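Local atomic coordinates of ferredoxin-NADP reductase (Neisseria gonorrhoeae MIA_2011_03-10, PDB entry 5TR9), a protein that probably transfers electrons between NADP(H) and ferredoxin or flavodoxin by way of a bound flavin-adenine dinucleotide. Residues Asn107-Asp119 against His253-Asn265. Numbering follows the deposited sequence.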
loop_
_atom_site.group_PDB
_atom_site.type_symbol
_atom_site.label_atom_id
_atom_site.label_comp_id
_atom_site.label_asym_id
_atom_site.label_seq_id
_atom_site.Cartn_x
_atom_site.Cartn_y
_atom_site.Cartn_z
ATOM N N ASN A 107 1.754 16.211 -10.036
ATOM C CA ASN A 107 2.775 15.872 -9.054
ATOM C C ASN A 107 2.366 14.645 -8.252
ATOM O O ASN A 107 1.230 14.563 -7.768
ATOM C CB ASN A 107 3.028 17.040 -8.107
ATOM C CG ASN A 107 4.118 16.737 -7.092
ATOM O OD1 ASN A 107 5.285 16.553 -7.452
ATOM N ND2 ASN A 107 3.743 16.684 -5.815
ATOM N N ALA A 108 3.292 13.703 -8.107
ATOM C CA ALA A 108 3.158 12.606 -7.162
ATOM C C ALA A 108 3.916 12.945 -5.885
ATOM O O ALA A 108 4.945 13.627 -5.917
ATOM C CB ALA A 108 3.677 11.291 -7.756
ATOM N N THR A 109 3.414 12.436 -4.760
ATOM C CA THR A 109 3.823 12.884 -3.434
ATOM C C THR A 109 4.040 11.676 -2.534
ATOM O O THR A 109 3.461 10.610 -2.750
ATOM C CB THR A 109 2.722 13.806 -2.820
ATOM O OG1 THR A 109 2.510 14.931 -3.679
ATOM C CG2 THR A 109 3.088 14.307 -1.427
ATOM N N GLY A 110 4.879 11.848 -1.514
ATOM C CA GLY A 110 4.908 10.866 -0.450
ATOM C C GLY A 110 6.300 10.419 -0.074
ATOM O O GLY A 110 7.252 10.572 -0.857
ATOM N N PHE A 111 6.424 9.842 1.122
ATOM C CA PHE A 111 7.727 9.510 1.682
ATOM C C PHE A 111 7.875 8.036 2.026
ATOM O O PHE A 111 8.822 7.673 2.738
ATOM C CB PHE A 111 7.992 10.386 2.913
ATOM C CG PHE A 111 7.935 11.856 2.610
ATOM C CD1 PHE A 111 8.942 12.462 1.876
ATOM C CD2 PHE A 111 6.856 12.623 3.024
ATOM C CE1 PHE A 111 8.887 13.816 1.577
ATOM C CE2 PHE A 111 6.799 13.977 2.730
ATOM C CZ PHE A 111 7.815 14.569 2.003
ATOM N N LEU A 112 6.980 7.172 1.534
ATOM C CA LEU A 112 7.159 5.724 1.661
ATOM C C LEU A 112 8.171 5.295 0.609
ATOM O O LEU A 112 7.837 4.746 -0.442
ATOM C CB LEU A 112 5.849 4.973 1.468
ATOM C CG LEU A 112 4.797 5.107 2.563
ATOM C CD1 LEU A 112 3.578 4.292 2.124
ATOM C CD2 LEU A 112 5.332 4.627 3.922
ATOM N N LEU A 113 9.440 5.548 0.918
ATOM C CA LEU A 113 10.536 5.436 -0.042
ATOM C C LEU A 113 11.555 4.450 0.511
ATOM O O LEU A 113 12.494 4.844 1.221
ATOM C CB LEU A 113 11.150 6.810 -0.297
ATOM C CG LEU A 113 10.171 7.809 -0.925
ATOM C CD1 LEU A 113 10.777 9.192 -0.976
ATOM C CD2 LEU A 113 9.767 7.349 -2.325
ATOM N N PRO A 114 11.419 3.157 0.192
ATOM C CA PRO A 114 12.218 2.136 0.894
ATOM C C PRO A 114 13.710 2.222 0.640
ATOM O O PRO A 114 14.482 1.752 1.485
ATOM C CB PRO A 114 11.646 0.810 0.368
ATOM C CG PRO A 114 10.941 1.165 -0.896
ATOM C CD PRO A 114 10.456 2.570 -0.755
ATOM N N GLU A 115 14.145 2.806 -0.474
ATOM C CA GLU A 115 15.583 2.864 -0.740
ATOM C C GLU A 115 16.302 3.885 0.116
ATOM O O GLU A 115 17.535 3.968 0.048
ATOM C CB GLU A 115 15.813 3.127 -2.224
ATOM C CG GLU A 115 15.377 1.898 -3.014
ATOM C CD GLU A 115 15.336 2.082 -4.506
ATOM O OE1 GLU A 115 16.010 2.968 -5.066
ATOM O OE2 GLU A 115 14.596 1.295 -5.129
ATOM N N ARG A 116 15.573 4.638 0.939
ATOM C CA ARG A 116 16.193 5.437 1.986
ATOM C C ARG A 116 16.674 4.593 3.162
ATOM O O ARG A 116 17.438 5.095 3.992
ATOM C CB ARG A 116 15.205 6.496 2.468
ATOM C CG ARG A 116 14.932 7.565 1.418
ATOM C CD ARG A 116 13.903 8.556 1.929
ATOM N NE ARG A 116 13.847 9.734 1.075
ATOM C CZ ARG A 116 13.132 10.819 1.357
ATOM N NH1 ARG A 116 12.410 10.868 2.473
ATOM N NH2 ARG A 116 13.139 11.851 0.526
ATOM N N PHE A 117 16.226 3.335 3.265
ATOM C CA PHE A 117 16.801 2.350 4.169
ATOM C C PHE A 117 18.025 1.710 3.503
ATOM O O PHE A 117 18.042 1.527 2.278
ATOM C CB PHE A 117 15.789 1.248 4.481
ATOM C CG PHE A 117 14.658 1.649 5.403
ATOM C CD1 PHE A 117 14.890 2.335 6.594
ATOM C CD2 PHE A 117 13.353 1.268 5.088
ATOM C CE1 PHE A 117 13.829 2.663 7.459
ATOM C CE2 PHE A 117 12.289 1.585 5.951
ATOM C CZ PHE A 117 12.529 2.279 7.122
ATOM N N PRO A 118 19.043 1.329 4.278
ATOM C CA PRO A 118 20.262 0.779 3.667
ATOM C C PRO A 118 20.061 -0.632 3.147
ATOM O O PRO A 118 19.265 -1.417 3.676
ATOM C CB PRO A 118 21.286 0.792 4.808
ATOM C CG PRO A 118 20.466 0.806 6.055
ATOM C CD PRO A 118 19.191 1.532 5.736
ATOM N N ASP A 119 20.810 -0.947 2.094
ATOM C CA ASP A 119 20.820 -2.299 1.546
ATOM C C ASP A 119 21.173 -3.330 2.615
ATOM O O ASP A 119 21.971 -3.075 3.520
ATOM C CB ASP A 119 21.852 -2.411 0.417
ATOM C CG ASP A 119 21.458 -1.664 -0.838
ATOM O OD1 ASP A 119 20.359 -1.072 -0.886
ATOM O OD2 ASP A 119 22.293 -1.684 -1.780
ATOM N N HIS A 253 12.439 6.779 11.126
ATOM C CA HIS A 253 13.387 7.335 10.174
ATOM C C HIS A 253 13.123 8.830 10.043
ATOM O O HIS A 253 11.972 9.243 9.874
ATOM C CB HIS A 253 13.228 6.658 8.818
ATOM C CG HIS A 253 14.086 7.252 7.748
ATOM N ND1 HIS A 253 15.408 6.904 7.582
ATOM C CD2 HIS A 253 13.822 8.189 6.807
ATOM C CE1 HIS A 253 15.918 7.586 6.574
ATOM N NE2 HIS A 253 14.979 8.379 6.090
ATOM N N ARG A 254 14.177 9.644 10.136
ATOM C CA ARG A 254 14.091 11.093 9.976
ATOM C C ARG A 254 15.222 11.552 9.063
ATOM O O ARG A 254 16.064 10.753 8.651
ATOM C CB ARG A 254 14.155 11.815 11.330
ATOM C CG ARG A 254 12.854 11.764 12.110
ATOM C CD ARG A 254 13.017 12.513 13.427
ATOM N NE ARG A 254 11.728 12.881 14.013
ATOM C CZ ARG A 254 11.064 12.130 14.880
ATOM N NH1 ARG A 254 11.571 10.972 15.271
ATOM N NH2 ARG A 254 9.905 12.546 15.370
ATOM N N ASN A 255 15.258 12.858 8.776
ATOM C CA ASN A 255 16.258 13.400 7.852
ATOM C C ASN A 255 17.670 12.937 8.199
ATOM O O ASN A 255 18.429 12.506 7.320
ATOM C CB ASN A 255 16.195 14.926 7.851
ATOM C CG ASN A 255 15.184 15.464 6.872
ATOM O OD1 ASN A 255 14.412 14.709 6.280
ATOM N ND2 ASN A 255 15.183 16.781 6.689
ATOM N N ARG A 256 18.049 13.038 9.471
ATOM C CA ARG A 256 19.390 12.690 9.914
ATOM C C ARG A 256 19.437 11.467 10.821
ATOM O O ARG A 256 20.522 11.124 11.309
ATOM C CB ARG A 256 20.019 13.880 10.639
ATOM C CG ARG A 256 20.228 15.087 9.742
ATOM C CD ARG A 256 20.897 16.198 10.523
ATOM N NE ARG A 256 20.789 17.483 9.850
ATOM C CZ ARG A 256 21.602 17.891 8.886
ATOM N NH1 ARG A 256 22.584 17.105 8.468
ATOM N NH2 ARG A 256 21.432 19.086 8.343
ATOM N N ILE A 257 18.307 10.826 11.080
ATOM C CA ILE A 257 18.209 9.639 11.927
ATOM C C ILE A 257 17.910 8.446 11.027
ATOM O O ILE A 257 16.823 8.390 10.432
ATOM C CB ILE A 257 17.102 9.779 12.986
ATOM C CG1 ILE A 257 17.226 11.092 13.763
ATOM C CG2 ILE A 257 17.121 8.565 13.920
ATOM C CD1 ILE A 257 18.458 11.180 14.595
ATOM N N PRO A 258 18.809 7.463 10.912
ATOM C CA PRO A 258 18.473 6.291 10.078
ATOM C C PRO A 258 17.178 5.628 10.511
ATOM O O PRO A 258 16.253 5.470 9.701
ATOM C CB PRO A 258 19.696 5.379 10.253
ATOM C CG PRO A 258 20.827 6.340 10.518
ATOM C CD PRO A 258 20.198 7.417 11.400
ATOM N N GLY A 259 17.073 5.273 11.775
ATOM C CA GLY A 259 15.819 4.753 12.274
ATOM C C GLY A 259 15.453 3.435 11.617
ATOM O O GLY A 259 16.219 2.822 10.873
ATOM N N GLN A 260 14.242 2.990 11.935
ATOM C CA GLN A 260 13.773 1.727 11.397
ATOM C C GLN A 260 12.318 1.775 10.949
ATOM O O GLN A 260 11.773 0.725 10.602
ATOM C CB GLN A 260 13.944 0.592 12.435
ATOM C CG GLN A 260 15.390 0.362 12.934
ATOM C CD GLN A 260 15.798 1.314 14.059
ATOM O OE1 GLN A 260 14.958 1.795 14.818
ATOM N NE2 GLN A 260 17.091 1.598 14.156
ATOM N N ILE A 261 11.656 2.937 10.960
ATOM C CA ILE A 261 10.223 2.996 10.672
ATOM C C ILE A 261 9.918 4.134 9.706
ATOM O O ILE A 261 10.315 5.281 9.942
ATOM C CB ILE A 261 9.398 3.190 11.957
ATOM C CG1 ILE A 261 9.737 2.136 13.012
ATOM C CG2 ILE A 261 7.914 3.157 11.639
ATOM C CD1 ILE A 261 9.134 2.474 14.367
ATOM N N MET A 262 9.169 3.825 8.647
ATOM C CA MET A 262 8.488 4.813 7.818
ATOM C C MET A 262 6.997 4.527 7.878
ATOM O O MET A 262 6.592 3.363 7.884
ATOM C CB MET A 262 8.936 4.752 6.360
ATOM C CG MET A 262 10.391 5.045 6.146
ATOM S SD MET A 262 10.832 4.701 4.435
ATOM C CE MET A 262 12.596 4.986 4.533
ATOM N N MET A 263 6.177 5.579 7.893
ATOM C CA MET A 263 4.741 5.356 8.020
ATOM C C MET A 263 3.955 6.431 7.278
ATOM O O MET A 263 4.415 7.567 7.107
ATOM C CB MET A 263 4.331 5.314 9.492
ATOM C CG MET A 263 4.621 6.568 10.247
ATOM S SD MET A 263 4.336 6.275 12.010
ATOM C CE MET A 263 4.666 7.899 12.675
ATOM N N GLU A 264 2.760 6.046 6.828
ATOM C CA GLU A 264 1.847 6.949 6.144
ATOM C C GLU A 264 0.425 6.471 6.395
ATOM O O GLU A 264 0.141 5.288 6.200
ATOM C CB GLU A 264 2.161 6.963 4.643
ATOM C CG GLU A 264 1.273 7.853 3.789
ATOM C CD GLU A 264 1.633 7.700 2.314
ATOM O OE1 GLU A 264 0.942 6.926 1.613
ATOM O OE2 GLU A 264 2.621 8.323 1.866
ATOM N N ASN A 265 -0.461 7.372 6.836
ATOM C CA ASN A 265 -1.860 6.986 6.996
ATOM C C ASN A 265 -2.447 6.663 5.628
ATOM O O ASN A 265 -2.232 7.398 4.660
ATOM C CB ASN A 265 -2.676 8.106 7.648
ATOM C CG ASN A 265 -2.410 8.249 9.144
ATOM O OD1 ASN A 265 -1.737 7.429 9.763
ATOM N ND2 ASN A 265 -2.965 9.304 9.730
HETATM O O HOH W 1 4.148 9.946 3.016
HETATM O O HOH W 2 4.567 7.669 -0.044
#
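Met262 sets its terminal methyl over one face of the Phe117 ring: CE lies 3.6 Å from the ring centroid and only 8° off the normal, a CH-pi contact. Its SD, 4.3 Å from the same centroid, approaches obliquely and adds a Met-aromatic component. The thioether chain is extended beyond CG, which holds CE over the ring centre, where it also meets Arg116 CB and lies 3.3 Å from Leu113 O. Gln260 and Ile261 offer backbone rather than side chain to the far end of the ring, with Phe117 CZ 4.0 Å from Ile261 N, near the ring plane. The His253 ring is inclined at 74° to the Phe117 ring, neither stacked nor edge-to-face; a hydrogen bond from ND1 to Pro258 O (2.7 Å), lying close to the imidazole plane, limits its rotation.

No direct hydrogen bond joins the segments; Glu264 reaches across through water. Its OE2 accepts from two waters, of which one accepts from Phe111 N (3.0 Å) and the other from Leu112 N (2.9 Å), while Leu112 CD1 packs against Glu264 OE1. Glu264 reaches there on an extended chain whose CG points opposite the backbone N (chi1 179°); its side chain also touches Phe50 and comes to about 4 Å from the FAD at the nearest atoms. Further out, Met262 pairs through its backbone with Phe229 and Ile231. The loop linking the flavin-binding barrel to strand 122-128 thus packs over the outermost strand, 261-265, of the parallel sheet, at the junction of the two domains characteristic of the ferredoxin-NADP reductase fold.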